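PDB 4YIV: apical membrane antigen AMA1 from Toxoplasma gondii ME49, which plays an essential part in host cell invasion as a microneme protein of the moving junction, the ring formed between parasite apical tip and host cell membrane. Local coordinates for residues A[27-32]-A[331-336]; A[228-233]-A[344-349]; A[267-272]-A[311-316]. All coordinates share one frame; numbering follows the deposited sequence. Where two conformers were deposited one is given.

Contact 1 of 3, residues A[27-32]-A[331-336]; sequences FNLTHH and SYTAAG. With CO (cobalt (II) ion), chain I; NAG (2-acetamido-2-deoxy-beta-D-glucopyranose), chain B.
L29 and T333 carry the tight part of this contact, with A335 beside them. The two methyls of L29 divide between partners: CD2 lies 3.9 Å from A335 CB, and CD1 lies 4.1 Å from T333 CB, the L29 and T333 side chains crossing obliquely. F27 comes in less closely, its CD1 4.4 Å from T333 CG2, which sits at the ring edge near the plane. In T333, chi1 (78°) sets CG2 anti to the carbonyl carbon, where it meets the F27 ring edge, and puts OG1 between the backbone N and the carbonyl carbon. There OG1 accepts from A335 N at 3.1 Å and from G336 N, an ST turn and ST motif that fold the chain just past the strand. No hydrogen bond crosses the interface, and the closest approaches, within 159 Å² of buried surface, are between carbon atoms.

The other side of 27-32 is polar and looser. N28 takes no part in the packing and carries a glycan, its ND2 bonded to NAG C1. Its OD1 accepts from H31 N at 3.1 Å, the donor standing well above the carbonyl plane, in an Asx motif. H31 is partly exposed. Its NE2 binds cobalt together with E25 and three waters, and its ND1 lies 3.4 Å from NAG O6, approached obliquely. H32 NE2 hydrogen-bonds E25 OE1, a cobalt ligand.

On the packed side the loop lies against the sheet. F27 meets F238 edge-to-face and touches P229, while Y300 of strand 300-305 touches T333 and hydrogen-bonds L29 N through its hydroxyl. Y332 points away from 27-32 and packs on helix 263-272, so strand 329-333, next to the outermost strand 233-234, lies between the loop after helix 18-25 and helix 263-272.

Contact 2 of 3, residues A[228-233]-A[344-349]; sequences CPNQAL and NFIIPS
I346 sets CG1 between its backbone N and carbonyl carbon (chi1 67°) and then runs on extended (chi2 162°), which sends CD1 out as a probe toward N230 and Q231. Q231 bends at chi2 (59°), and its side chain comes up from the opposite direction. I346 CD1 approaches the amide of Q231, 3.5 Å from the atom modelled as NE2. That amide is probably turned over in the model, so the contact is with the amide in general rather than with a particular nitrogen. A looser touch joins I346 CD1 to N230 CB at 4.4 Å. I346 is the sole residue of 344-349 to take part, and the surface buried is small, 79 Å².

The polar end of N230 is held from outside the contact. Its OD1 accepts from W62 NE1 and its ND2 donates to F224 O, so both polar atoms of the buried amide are satisfied; it is CB that faces I346. The contact is plain packing of the loop between helix 224-227 and strand 233-234 on the long loop after strand 329-333. W62 of strand 61-62 touches the side chains of both Q231 and I346, and F224 packs on I346 as well.

No hydrogen bond joins the two segments. A methyl against an amide and a CB gives van der Waals contact with little directional preference. The bonds of N230 to W62, F224 and S337, and those of F345 to L133 and S349 to S130, are therefore likely to fix the two loops more firmly than the contact itself.

Contact 3 of 3, residues A[267-272]-A[311-316]; sequences WVKTFE and GKCALS
T270 and L315 cross at about a right angle. The methyl of the threonine meets one branch of the leucine, with T270 CG2 3.7 Å from L315 CD2. That same CD2 also lies 4.1 Å from T270 CA, so the methyl rests against the helix backbone. The other branch turns to the preceding residue, L315 CD1 lying 4.3 Å from K269 CB.

In T270, chi1 of 64° puts OG1 back over the helix, where it donates to W267 O at 2.8 Å, tilted only 20° from the carbonyl plane. The same torsion puts CG2 anti to the carbonyl carbon, facing L315.

K269 starts toward the strand, then lets its end run off. Its aliphatic CD passes C313 SG at 4.4 Å, and its NZ forms a salt bridge with E258 of the neighbouring strand 256-259.

The contacts between the two segments are van der Waals, with 171 Å² buried in all. The helix segment 267-272 and the strand run in roughly the same direction, their axes 29° apart and 9.1 Å at closest approach. C313 is bonded by a disulfide to C266, one residue before the segment in the same helix. A helix laid along an antiparallel sheet and tied to it by a disulfide is characteristic of the PAN module, here that of AMA1 domain II.

Overall arrangement
Contacts 1 and 3 work on the same five-stranded antiparallel sheet: contact 1 at the end of strand 329-333, contact 3 where helix 263-272 lies along strand 311-316. They also touch directly, G336 O accepting from W267 NE1 and T333 O probably hydrogen-bonded to T270 OG1. Contact 2 joins two loops, and meets contact 1 through P229 against T333 and through the backbone of L233 and S331; it does not touch contact 3. All three are buried and lack a hydrogen bond between segments. Contact 1 is closest to the chain centre yet backs onto a cobalt site and an attached glycan, contact 3 borders a lysine-glutamate salt bridge and a disulfide, and contact 2 is the sparsest.

Contact 1 of 3, residues A[27-32]-A[331-336]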
loop_
_atom_site.group_PDB
_atom_site.type_symbol
_atom_site.label_atom_id
_atom_site.label_comp_id
_atom_site.label_asym_id
_atom_site.label_seq_id
_atom_site.Cartn_x
_atom_site.Cartn_y
_atom_site.Cartn_z
ATOM N N PHE A 27 -6.844 -8.275 6.065
ATOM C CA PHE A 27 -7.488 -7.027 5.695
ATOM C C PHE A 27 -7.431 -5.988 6.790
ATOM O O PHE A 27 -7.892 -4.863 6.599
ATOM C CB PHE A 27 -8.928 -7.282 5.300
ATOM C CG PHE A 27 -9.057 -8.143 4.082
ATOM C CD1 PHE A 27 -8.597 -7.695 2.867
ATOM C CD2 PHE A 27 -9.590 -9.428 4.164
ATOM C CE1 PHE A 27 -8.690 -8.482 1.736
ATOM C CE2 PHE A 27 -9.685 -10.221 3.043
ATOM C CZ PHE A 27 -9.244 -9.755 1.828
ATOM N N ASN A 28 -6.897 -6.348 7.942
ATOM C CA ASN A 28 -6.815 -5.427 9.068
ATOM C C ASN A 28 -5.545 -4.619 9.046
ATOM O O ASN A 28 -4.590 -4.979 9.620
ATOM C CB ASN A 28 -6.996 -6.134 10.415
ATOM C CG ASN A 28 -7.201 -5.158 11.562
ATOM O OD1 ASN A 28 -6.901 -3.992 11.437
ATOM N ND2 ASN A 28 -7.740 -5.636 12.672
ATOM N N LEU A 29 -5.580 -3.510 8.349
ATOM C CA LEU A 29 -4.402 -2.665 8.217
ATOM C C LEU A 29 -4.026 -1.946 9.509
ATOM O O LEU A 29 -2.898 -1.475 9.672
ATOM C CB LEU A 29 -4.627 -1.648 7.108
ATOM C CG LEU A 29 -4.736 -2.301 5.734
ATOM C CD1 LEU A 29 -5.390 -1.396 4.682
ATOM C CD2 LEU A 29 -3.292 -2.724 5.266
ATOM N N THR A 30 -4.947 -1.845 10.449
ATOM C CA THR A 30 -4.555 -1.272 11.738
ATOM C C THR A 30 -3.629 -2.213 12.527
ATOM O O THR A 30 -2.704 -1.792 13.226
ATOM C CB THR A 30 -5.798 -0.958 12.609
ATOM O OG1 THR A 30 -6.725 -0.172 11.852
ATOM C CG2 THR A 30 -5.371 -0.193 13.835
ATOM N N HIS A 31 -3.965 -3.499 12.406
ATOM C CA HIS A 31 -3.290 -4.601 13.079
ATOM C C HIS A 31 -1.865 -4.859 12.587
ATOM O O HIS A 31 -0.928 -4.894 13.345
ATOM C CB HIS A 31 -4.148 -5.879 12.958
ATOM C CG HIS A 31 -3.613 -7.049 13.727
ATOM N ND1 HIS A 31 -2.960 -6.909 14.932
ATOM C CD2 HIS A 31 -3.662 -8.381 13.479
ATOM C CE1 HIS A 31 -2.606 -8.099 15.384
ATOM N NE2 HIS A 31 -3.021 -9.010 14.520
ATOM N N HIS A 32 -1.711 -5.031 11.294
ATOM C CA HIS A 32 -0.461 -5.447 10.692
ATOM C C HIS A 32 0.336 -4.269 10.119
ATOM O O HIS A 32 1.507 -4.089 10.378
ATOM C CB HIS A 32 -0.815 -6.468 9.612
ATOM C CG HIS A 32 -1.701 -7.551 10.120
ATOM N ND1 HIS A 32 -2.748 -8.080 9.398
ATOM C CD2 HIS A 32 -1.691 -8.200 11.306
ATOM C CE1 HIS A 32 -3.339 -9.012 10.116
ATOM N NE2 HIS A 32 -2.705 -9.119 11.265
ATOM N N SER A 331 -13.532 -6.094 -4.018
ATOM C CA SER A 331 -13.084 -5.365 -2.828
ATOM C C SER A 331 -11.602 -5.041 -2.870
ATOM O O SER A 331 -10.758 -5.915 -3.127
ATOM C CB SER A 331 -13.430 -6.171 -1.581
ATOM O OG SER A 331 -14.845 -6.203 -1.379
ATOM N N TYR A 332 -11.313 -3.761 -2.614
ATOM C CA TYR A 332 -9.991 -3.142 -2.708
ATOM C C TYR A 332 -9.578 -2.552 -1.381
ATOM O O TYR A 332 -10.428 -2.232 -0.550
ATOM C CB TYR A 332 -9.985 -2.011 -3.737
ATOM C CG TYR A 332 -10.345 -2.445 -5.149
ATOM C CD1 TYR A 332 -9.497 -3.281 -5.889
ATOM C CD2 TYR A 332 -11.524 -2.032 -5.730
ATOM C CE1 TYR A 332 -9.830 -3.671 -7.181
ATOM C CE2 TYR A 332 -11.860 -2.412 -7.025
ATOM C CZ TYR A 332 -11.007 -3.233 -7.740
ATOM O OH TYR A 332 -11.358 -3.604 -9.017
ATOM N N THR A 333 -8.279 -2.395 -1.181
ATOM C CA THR A 333 -7.803 -1.565 -0.095
ATOM C C THR A 333 -6.756 -0.620 -0.603
ATOM O O THR A 333 -6.200 -0.777 -1.712
ATOM C CB THR A 333 -7.194 -2.383 1.079
ATOM O OG1 THR A 333 -5.877 -2.816 0.741
ATOM C CG2 THR A 333 -8.051 -3.560 1.404
ATOM N N ALA A 334 -6.495 0.405 0.210
ATOM C CA ALA A 334 -5.457 1.355 -0.081
ATOM C C ALA A 334 -4.090 0.711 -0.276
ATOM O O ALA A 334 -3.215 1.251 -0.989
ATOM C CB ALA A 334 -5.413 2.420 1.069
ATOM N N ALA A 335 -3.879 -0.444 0.356
ATOM C CA ALA A 335 -2.558 -1.084 0.317
ATOM C C ALA A 335 -2.365 -2.005 -0.894
ATOM O O ALA A 335 -1.235 -2.178 -1.368
ATOM C CB ALA A 335 -2.318 -1.901 1.591
ATOM N N GLY A 336 -3.449 -2.596 -1.376
ATOM C CA GLY A 336 -3.339 -3.646 -2.368
ATOM C C GLY A 336 -3.330 -3.236 -3.827
ATOM O O GLY A 336 -3.433 -2.057 -4.175
HETATM CO CO CO I . -2.575 -10.483 13.753
HETATM C C1 NAG B . -8.210 -4.878 13.855
HETATM C C2 NAG B . -9.344 -5.320 14.776
HETATM C C3 NAG B . -9.442 -4.427 16.004
HETATM C C4 NAG B . -8.084 -4.326 16.678
HETATM C C5 NAG B . -7.036 -3.866 15.673
HETATM C C6 NAG B . -5.661 -3.775 16.325
HETATM C C7 NAG B . -10.963 -6.323 13.271
HETATM C C8 NAG B . -12.221 -6.117 12.481
HETATM N N2 NAG B . -10.602 -5.310 14.055
HETATM O O3 NAG B . -10.395 -4.975 16.922
HETATM O O4 NAG B . -8.153 -3.392 17.761
HETATM O O5 NAG B . -6.978 -4.771 14.571
HETATM O O6 NAG B . -5.215 -5.088 16.683
HETATM O O7 NAG B . -10.312 -7.353 13.202
HETATM O O HOH W 1 -4.303 -11.253 15.365
HETATM O O HOH W 2 -1.886 -11.063 15.643
HETATM O O HOH W 3 -0.452 -10.612 13.571
#

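Contact 2 of 3, residues A[228-233]-A[344-349]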
loop_
_atom_site.group_PDB
_atom_site.type_symbol
_atom_site.label_atom_id
_atom_site.label_comp_id
_atom_site.label_asym_id
_atom_site.label_seq_id
_atom_site.Cartn_x
_atom_site.Cartn_y
_atom_site.Cartn_z
ATOM N N CYS A 228 -1.081 -9.003 4.956
ATOM C CA CYS A 228 -1.334 -7.780 4.177
ATOM C C CYS A 228 -2.281 -8.099 3.006
ATOM O O CYS A 228 -2.252 -9.241 2.476
ATOM C CB CYS A 228 -0.002 -7.192 3.687
ATOM S SG CYS A 228 1.180 -6.715 5.006
ATOM N N PRO A 229 -3.188 -7.148 2.652
ATOM C CA PRO A 229 -4.185 -7.414 1.635
ATOM C C PRO A 229 -3.600 -7.100 0.266
ATOM O O PRO A 229 -3.996 -6.132 -0.394
ATOM C CB PRO A 229 -5.326 -6.479 2.013
ATOM C CG PRO A 229 -4.627 -5.280 2.527
ATOM C CD PRO A 229 -3.379 -5.792 3.228
ATOM N N ASN A 230 -2.627 -7.907 -0.141
ATOM C CA ASN A 230 -1.803 -7.591 -1.302
ATOM C C ASN A 230 -2.565 -7.471 -2.607
ATOM O O ASN A 230 -2.278 -6.595 -3.434
ATOM C CB ASN A 230 -0.711 -8.648 -1.469
ATOM C CG ASN A 230 0.247 -8.675 -0.288
ATOM O OD1 ASN A 230 0.902 -7.678 -0.003
ATOM N ND2 ASN A 230 0.313 -9.799 0.418
ATOM N N GLN A 231 -3.542 -8.350 -2.778
ATOM C CA GLN A 231 -4.377 -8.373 -3.978
ATOM C C GLN A 231 -5.840 -7.968 -3.745
ATOM O O GLN A 231 -6.386 -8.105 -2.647
ATOM C CB GLN A 231 -4.355 -9.774 -4.592
ATOM C CG GLN A 231 -3.270 -9.965 -5.658
ATOM C CD GLN A 231 -1.874 -9.714 -5.123
ATOM O OE1 GLN A 231 -1.230 -8.698 -5.420
ATOM N NE2 GLN A 231 -1.411 -10.629 -4.306
ATOM N N ALA A 232 -6.450 -7.447 -4.793
ATOM C CA ALA A 232 -7.903 -7.235 -4.844
ATOM C C ALA A 232 -8.642 -8.567 -4.596
ATOM O O ALA A 232 -8.108 -9.658 -4.840
ATOM C CB ALA A 232 -8.289 -6.658 -6.176
ATOM N N LEU A 233 -9.855 -8.478 -4.087
ATOM C CA LEU A 233 -10.647 -9.669 -3.781
ATOM C C LEU A 233 -11.894 -9.677 -4.646
ATOM O O LEU A 233 -12.827 -8.897 -4.442
ATOM C CB LEU A 233 -11.012 -9.710 -2.288
ATOM C CG LEU A 233 -11.992 -10.793 -1.812
ATOM C CD1 LEU A 233 -11.353 -12.153 -1.895
ATOM C CD2 LEU A 233 -12.448 -10.540 -0.388
ATOM N N ASN A 344 4.078 -13.791 -9.402
ATOM C CA ASN A 344 5.004 -14.831 -9.031
ATOM C C ASN A 344 6.055 -14.304 -8.075
ATOM O O ASN A 344 6.674 -15.076 -7.347
ATOM C CB ASN A 344 5.665 -15.445 -10.274
ATOM C CG ASN A 344 6.368 -14.417 -11.132
ATOM O OD1 ASN A 344 6.617 -13.288 -10.701
ATOM N ND2 ASN A 344 6.686 -14.799 -12.367
ATOM N N PHE A 345 6.260 -12.987 -8.048
ATOM C CA PHE A 345 7.341 -12.460 -7.214
ATOM C C PHE A 345 6.967 -12.311 -5.733
ATOM O O PHE A 345 7.782 -11.806 -4.942
ATOM C CB PHE A 345 7.860 -11.118 -7.746
ATOM C CG PHE A 345 6.810 -10.055 -7.889
ATOM C CD1 PHE A 345 6.464 -9.259 -6.815
ATOM C CD2 PHE A 345 6.208 -9.807 -9.116
ATOM C CE1 PHE A 345 5.528 -8.240 -6.952
ATOM C CE2 PHE A 345 5.265 -8.786 -9.248
ATOM C CZ PHE A 345 4.932 -8.014 -8.165
ATOM N N ILE A 346 5.769 -12.753 -5.352
ATOM C CA ILE A 346 5.452 -12.960 -3.929
ATOM C C ILE A 346 5.063 -14.419 -3.618
ATOM O O ILE A 346 4.451 -14.693 -2.606
ATOM C CB ILE A 346 4.308 -12.013 -3.436
ATOM C CG1 ILE A 346 2.966 -12.350 -4.082
ATOM C CG2 ILE A 346 4.690 -10.552 -3.683
ATOM C CD1 ILE A 346 1.786 -11.763 -3.308
ATOM N N ILE A 347 5.407 -15.358 -4.489
ATOM C CA ILE A 347 5.229 -16.788 -4.153
ATOM C C ILE A 347 6.512 -17.322 -3.537
ATOM O O ILE A 347 7.593 -17.188 -4.125
ATOM C CB ILE A 347 4.834 -17.607 -5.396
ATOM C CG1 ILE A 347 3.467 -17.122 -5.867
ATOM C CG2 ILE A 347 4.743 -19.109 -5.037
ATOM C CD1 ILE A 347 3.060 -17.639 -7.195
ATOM N N PRO A 348 6.433 -17.883 -2.305
ATOM C CA PRO A 348 7.702 -18.230 -1.664
ATOM C C PRO A 348 8.475 -19.330 -2.419
ATOM O O PRO A 348 7.852 -20.221 -2.978
ATOM C CB PRO A 348 7.262 -18.730 -0.282
ATOM C CG PRO A 348 5.984 -18.089 -0.046
ATOM C CD PRO A 348 5.310 -18.003 -1.360
ATOM N N SER A 349 9.796 -19.246 -2.415
ATOM C CA SER A 349 10.675 -20.251 -3.011
ATOM C C SER A 349 11.034 -21.411 -2.072
ATOM O O SER A 349 11.987 -22.147 -2.306
ATOM C CB SER A 349 11.953 -19.580 -3.450
ATOM O OG SER A 349 12.585 -18.976 -2.354
#

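Contact 3 of 3, residues A[267-272]-A[311-316]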
loop_
_atom_site.group_PDB
_atom_site.type_symbol
_atom_site.label_atom_id
_atom_site.label_comp_id
_atom_site.label_asym_id
_atom_site.label_seq_id
_atom_site.Cartn_x
_atom_site.Cartn_y
_atom_site.Cartn_z
ATOM N N TRP A 267 -10.599 1.383 -7.074
ATOM C CA TRP A 267 -9.357 0.938 -6.476
ATOM C C TRP A 267 -8.491 2.151 -6.173
ATOM O O TRP A 267 -7.928 2.263 -5.079
ATOM C CB TRP A 267 -8.653 -0.058 -7.407
ATOM C CG TRP A 267 -7.224 -0.328 -7.023
ATOM C CD1 TRP A 267 -6.782 -1.084 -5.959
ATOM C CD2 TRP A 267 -6.043 0.112 -7.709
ATOM N NE1 TRP A 267 -5.417 -1.108 -5.939
ATOM C CE2 TRP A 267 -4.933 -0.397 -6.995
ATOM C CE3 TRP A 267 -5.811 0.876 -8.846
ATOM C CZ2 TRP A 267 -3.620 -0.156 -7.384
ATOM C CZ3 TRP A 267 -4.502 1.107 -9.232
ATOM C CH2 TRP A 267 -3.427 0.602 -8.495
ATOM N N VAL A 268 -8.424 3.082 -7.118
ATOM C CA VAL A 268 -7.653 4.312 -6.908
ATOM C C VAL A 268 -8.232 5.118 -5.742
ATOM O O VAL A 268 -7.480 5.650 -4.906
ATOM C CB VAL A 268 -7.632 5.189 -8.167
ATOM C CG1 VAL A 268 -7.050 6.598 -7.838
ATOM C CG2 VAL A 268 -6.841 4.518 -9.247
ATOM N N LYS A 269 -9.561 5.184 -5.661
ATOM C CA LYS A 269 -10.223 5.933 -4.597
ATOM C C LYS A 269 -9.906 5.397 -3.210
ATOM O O LYS A 269 -9.827 6.178 -2.250
ATOM C CB LYS A 269 -11.766 5.955 -4.802
ATOM C CG LYS A 269 -12.321 6.983 -5.825
ATOM C CD LYS A 269 -13.883 7.001 -5.800
ATOM C CE LYS A 269 -14.467 8.060 -6.722
ATOM N NZ LYS A 269 -14.133 9.447 -6.260
ATOM N N THR A 270 -9.690 4.088 -3.059
ATOM C CA THR A 270 -9.422 3.590 -1.715
ATOM C C THR A 270 -8.078 4.113 -1.212
ATOM O O THR A 270 -7.882 4.229 -0.013
ATOM C CB THR A 270 -9.445 2.020 -1.637
ATOM O OG1 THR A 270 -8.381 1.470 -2.429
ATOM C CG2 THR A 270 -10.778 1.484 -2.179
ATOM N N PHE A 271 -7.171 4.458 -2.142
ATOM C CA PHE A 271 -5.883 5.060 -1.799
ATOM C C PHE A 271 -5.900 6.589 -1.734
ATOM O O PHE A 271 -5.189 7.192 -0.928
ATOM C CB PHE A 271 -4.829 4.645 -2.828
ATOM C CG PHE A 271 -3.450 5.178 -2.556
ATOM C CD1 PHE A 271 -2.688 4.708 -1.504
ATOM C CD2 PHE A 271 -2.916 6.152 -3.379
ATOM C CE1 PHE A 271 -1.420 5.212 -1.281
ATOM C CE2 PHE A 271 -1.665 6.663 -3.165
ATOM C CZ PHE A 271 -0.901 6.184 -2.113
ATOM N N GLU A 272 -6.658 7.215 -2.622
ATOM C CA GLU A 272 -6.543 8.668 -2.795
ATOM C C GLU A 272 -7.642 9.480 -2.101
ATOM O O GLU A 272 -7.531 10.700 -2.035
ATOM C CB GLU A 272 -6.497 8.999 -4.298
ATOM C CG GLU A 272 -5.251 8.451 -5.002
ATOM C CD GLU A 272 -4.989 9.084 -6.347
ATOM O OE1 GLU A 272 -3.891 8.851 -6.935
ATOM O OE2 GLU A 272 -5.885 9.806 -6.839
ATOM N N GLY A 311 -22.168 1.788 -12.153
ATOM C CA GLY A 311 -21.037 1.345 -11.349
ATOM C C GLY A 311 -20.884 2.292 -10.163
ATOM O O GLY A 311 -20.968 3.508 -10.337
ATOM N N LYS A 312 -20.675 1.746 -8.969
ATOM C CA LYS A 312 -20.478 2.569 -7.767
ATOM C C LYS A 312 -19.314 2.063 -6.916
ATOM O O LYS A 312 -18.878 0.915 -7.041
ATOM C CB LYS A 312 -21.772 2.620 -6.947
ATOM C CG LYS A 312 -22.842 3.438 -7.687
ATOM C CD LYS A 312 -24.076 3.663 -6.867
ATOM C CE LYS A 312 -25.051 4.608 -7.575
ATOM N NZ LYS A 312 -26.222 4.857 -6.691
ATOM N N CYS A 313 -18.825 2.926 -6.061
ATOM C CA CYS A 313 -17.734 2.603 -5.198
ATOM C C CYS A 313 -18.105 2.920 -3.782
ATOM O O CYS A 313 -18.401 4.027 -3.490
ATOM C CB CYS A 313 -16.492 3.374 -5.593
ATOM S SG CYS A 313 -15.035 2.938 -4.658
ATOM N N ALA A 314 -18.102 1.918 -2.928
ATOM C CA ALA A 314 -18.411 2.102 -1.517
ATOM C C ALA A 314 -17.149 2.091 -0.707
ATOM O O ALA A 314 -16.400 1.110 -0.742
ATOM C CB ALA A 314 -19.334 1.034 -1.021
ATOM N N LEU A 315 -16.950 3.155 0.070
ATOM C CA LEU A 315 -15.752 3.349 0.879
ATOM C C LEU A 315 -16.022 3.502 2.370
ATOM O O LEU A 315 -16.951 4.221 2.781
ATOM C CB LEU A 315 -15.024 4.578 0.407
ATOM C CG LEU A 315 -14.704 4.658 -1.077
ATOM C CD1 LEU A 315 -14.348 6.052 -1.426
ATOM C CD2 LEU A 315 -13.522 3.789 -1.341
ATOM N N SER A 316 -15.220 2.821 3.173
ATOM C CA SER A 316 -15.425 2.786 4.629
ATOM C C SER A 316 -14.098 2.712 5.378
ATOM O O SER A 316 -13.102 2.246 4.815
ATOM C CB SER A 316 -16.294 1.587 4.987
ATOM O OG SER A 316 -16.385 1.432 6.379
#